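Local coordinates for protein HpcE (PDB 1WZO) that probably isomerises 2-hydroxyhepta-2,4-diene-1,7-dioate in the breakdown of aromatic compounds, as a member of the fumarylacetoacetate hydrolase family, at residues B[98-103]-B[121-126]. Numbering follows the deposited sequence.
Sequences VELAVV and LGYTIA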
ATOM      1  N   VAL B  98     -17.464  23.520   6.127  1.00 20.08           N
ATOM      2  CA  VAL B  98     -18.144  22.266   6.434  1.00 18.57           C
ATOM      3  C   VAL B  98     -18.724  21.668   5.155  1.00 18.76           C
ATOM      4  O   VAL B  98     -19.524  22.297   4.461  1.00 19.21           O
ATOM      5  CB  VAL B  98     -19.262  22.462   7.515  1.00 20.72           C
ATOM      6  CG1 VAL B  98     -20.275  23.497   7.060  1.00 20.59           C
ATOM      7  CG2 VAL B  98     -19.930  21.129   7.814  1.00 20.15           C
ATOM      8  N   GLU B  99     -18.303  20.451   4.829  1.00 18.05           N
ATOM      9  CA  GLU B  99     -18.776  19.816   3.608  1.00 18.59           C
ATOM     10  C   GLU B  99     -19.078  18.341   3.757  1.00 16.81           C
ATOM     11  O   GLU B  99     -18.435  17.629   4.535  1.00 16.57           O
ATOM     12  CB  GLU B  99     -17.735  19.984   2.484  1.00 19.47           C
ATOM     13  CG  GLU B  99     -17.094  21.363   2.427  1.00 18.51           C
ATOM     14  CD  GLU B  99     -16.286  21.595   1.155  1.00 19.06           C
ATOM     15  OE1 GLU B  99     -16.076  20.636   0.386  1.00 20.47           O
ATOM     16  OE2 GLU B  99     -15.861  22.744   0.927  1.00 19.91           O
ATOM     17  N   LEU B 100     -20.073  17.886   3.006  1.00 17.02           N
ATOM     18  CA  LEU B 100     -20.429  16.480   2.995  1.00 17.27           C
ATOM     19  C   LEU B 100     -19.361  15.816   2.128  1.00 17.14           C
ATOM     20  O   LEU B 100     -19.104  16.267   1.008  1.00 16.80           O
ATOM     21  CB  LEU B 100     -21.799  16.271   2.344  1.00 17.82           C
ATOM     22  CG  LEU B 100     -22.226  14.819   2.100  1.00 19.65           C
ATOM     23  CD1 LEU B 100     -22.414  14.096   3.432  1.00 18.42           C
ATOM     24  CD2 LEU B 100     -23.519  14.797   1.287  1.00 19.37           C
ATOM     25  N   ALA B 101     -18.738  14.768   2.654  1.00 16.64           N
ATOM     26  CA  ALA B 101     -17.708  14.029   1.929  1.00 17.52           C
ATOM     27  C   ALA B 101     -18.288  12.691   1.483  1.00 18.17           C
ATOM     28  O   ALA B 101     -18.878  11.963   2.284  1.00 19.60           O
ATOM     29  CB  ALA B 101     -16.492  13.808   2.826  1.00 17.36           C
ATOM     30  N   VAL B 102     -18.121  12.376   0.203  1.00 16.90           N
ATOM     31  CA  VAL B 102     -18.641  11.144  -0.376  1.00 16.32           C
ATOM     32  C   VAL B 102     -17.510  10.159  -0.627  1.00 18.04           C
ATOM     33  O   VAL B 102     -16.507  10.500  -1.264  1.00 15.80           O
ATOM     34  CB  VAL B 102     -19.355  11.442  -1.710  1.00 17.24           C
ATOM     35  CG1 VAL B 102     -19.976  10.173  -2.279  1.00 17.05           C
ATOM     36  CG2 VAL B 102     -20.407  12.524  -1.490  1.00 17.68           C
ATOM     37  N   VAL B 103     -17.676   8.938  -0.131  1.00 15.17           N
ATOM     38  CA  VAL B 103     -16.658   7.904  -0.285  1.00 16.01           C
ATOM     39  C   VAL B 103     -17.058   6.877  -1.335  1.00 16.10           C
ATOM     40  O   VAL B 103     -18.089   6.220  -1.210  1.00 19.20           O
ATOM     41  CB  VAL B 103     -16.412   7.188   1.058  1.00 15.87           C
ATOM     42  CG1 VAL B 103     -15.216   6.243   0.943  1.00 16.20           C
ATOM     43  CG2 VAL B 103     -16.182   8.226   2.155  1.00 14.98           C
ATOM     44  N   LEU B 121     -19.889   4.124  -1.252  1.00 20.09           N
ATOM     45  CA  LEU B 121     -19.720   3.254  -0.094  1.00 20.36           C
ATOM     46  C   LEU B 121     -20.390   3.890   1.120  1.00 21.15           C
ATOM     47  O   LEU B 121     -21.155   3.242   1.831  1.00 19.93           O
ATOM     48  CB  LEU B 121     -18.231   3.035   0.193  1.00 22.14           C
ATOM     49  CG  LEU B 121     -17.868   2.239   1.452  1.00 22.00           C
ATOM     50  CD1 LEU B 121     -18.370   0.807   1.320  1.00 23.17           C
ATOM     51  CD2 LEU B 121     -16.360   2.248   1.648  1.00 21.41           C
ATOM     52  N   GLY B 122     -20.101   5.166   1.350  1.00 20.16           N
ATOM     53  CA  GLY B 122     -20.683   5.859   2.484  1.00 20.27           C
ATOM     54  C   GLY B 122     -20.327   7.331   2.514  1.00 20.10           C
ATOM     55  O   GLY B 122     -19.793   7.870   1.540  1.00 19.73           O
ATOM     56  N   TYR B 123     -20.597   7.976   3.646  1.00 18.36           N
ATOM     57  CA  TYR B 123     -20.344   9.405   3.798  1.00 18.24           C
ATOM     58  C   TYR B 123     -19.621   9.729   5.094  1.00 17.32           C
ATOM     59  O   TYR B 123     -19.577   8.915   6.010  1.00 19.83           O
ATOM     60  CB  TYR B 123     -21.676  10.164   3.777  1.00 18.36           C
ATOM     61  CG  TYR B 123     -22.493   9.921   2.531  1.00 19.96           C
ATOM     62  CD1 TYR B 123     -22.307  10.700   1.391  1.00 16.99           C
ATOM     63  CD2 TYR B 123     -23.427   8.884   2.478  1.00 19.77           C
ATOM     64  CE1 TYR B 123     -23.021  10.453   0.229  1.00 17.81           C
ATOM     65  CE2 TYR B 123     -24.149   8.626   1.316  1.00 18.48           C
ATOM     66  CZ  TYR B 123     -23.938   9.414   0.194  1.00 18.12           C
ATOM     67  OH  TYR B 123     -24.626   9.153  -0.968  1.00 19.70           O
ATOM     68  N   THR B 124     -19.058  10.930   5.157  1.00 16.94           N
ATOM     69  CA  THR B 124     -18.374  11.399   6.348  1.00 16.33           C
ATOM     70  C   THR B 124     -18.380  12.913   6.298  1.00 15.68           C
ATOM     71  O   THR B 124     -18.921  13.510   5.355  1.00 17.71           O
ATOM     72  CB  THR B 124     -16.918  10.853   6.439  1.00 17.63           C
ATOM     73  OG1 THR B 124     -16.390  11.146   7.735  1.00 17.86           O
ATOM     74  CG2 THR B 124     -16.019  11.484   5.380  1.00 15.37           C
ATOM     75  N   ILE B 125     -17.811  13.540   7.321  1.00 16.85           N
ATOM     76  CA  ILE B 125     -17.750  14.996   7.393  1.00 16.47           C
ATOM     77  C   ILE B 125     -16.335  15.468   7.062  1.00 17.06           C
ATOM     78  O   ILE B 125     -15.356  14.807   7.411  1.00 16.56           O
ATOM     79  CB  ILE B 125     -18.082  15.505   8.813  1.00 17.66           C
ATOM     80  CG1 ILE B 125     -19.455  14.988   9.256  1.00 17.57           C
ATOM     81  CG2 ILE B 125     -18.032  17.029   8.846  1.00 15.01           C
ATOM     82  CD1 ILE B 125     -19.701  15.161  10.745  1.00 16.61           C
ATOM     83  N   ALA B 126     -16.237  16.613   6.395  1.00 17.12           N
ATOM     84  CA  ALA B 126     -14.938  17.178   6.054  1.00 17.92           C
ATOM     85  C   ALA B 126     -14.895  18.656   6.403  1.00 18.60           C
ATOM     86  O   ALA B 126     -15.904  19.357   6.324  1.00 17.45           O
ATOM     87  CB  ALA B 126     -14.654  17.003   4.560  1.00 17.09           C
TER
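A101 and T124 form the middle hydrogen-bonded pair of an antiparallel beta pairing, which joins strands 94-104 and 120-131 in the core of the fumarylacetoacetate hydrolase-type domain and ends in a classic beta bulge. Here the packing is tightest: A101 CB lies 3.5 Å from T124 CG2, closer than usual for two carbons. The torsion of T124 sets this up, placing CG2 between backbone N and carbonyl carbon, alongside A101 CB, while OG1, anti to N (chi1 -170°), bonds F157 O on the next strand. A126 CB, 4.1 Å from A101 CB, extends this apolar face, and L154 and L212 pack on it from the flanking strands.

On the other face the contacts are wider. The Y123 ring stands beside V102, whose CG2 meets Y123 CE1 at the ring edge at 3.8 Å, and L100 CD1 approaches Y123 CD1 obliquely at 4.0 Å. A101 O also lies near the ring plane and accepts a CA-H...O contact from Y123 CA at 3.3 Å. An alanine in place of Y123 would probably open a gap beside V102 CG2 and leave L100 CD1 without its aromatic neighbour.

Side-chain packing thins out towards L121, which is partly exposed and whose carbonyl O is hydrogen-bonded to a glycerol, probably from the crystallisation liquor; L121 CD2 comes only within 4.2 Å of V103 CG1. The backbone bonds stay short, however. L121 and G122 together face V103 in the bulge: V103 O accepts a hydrogen bond from L121 N at 2.8 Å, and takes G122 N as a second, weak donor at 3.4 Å.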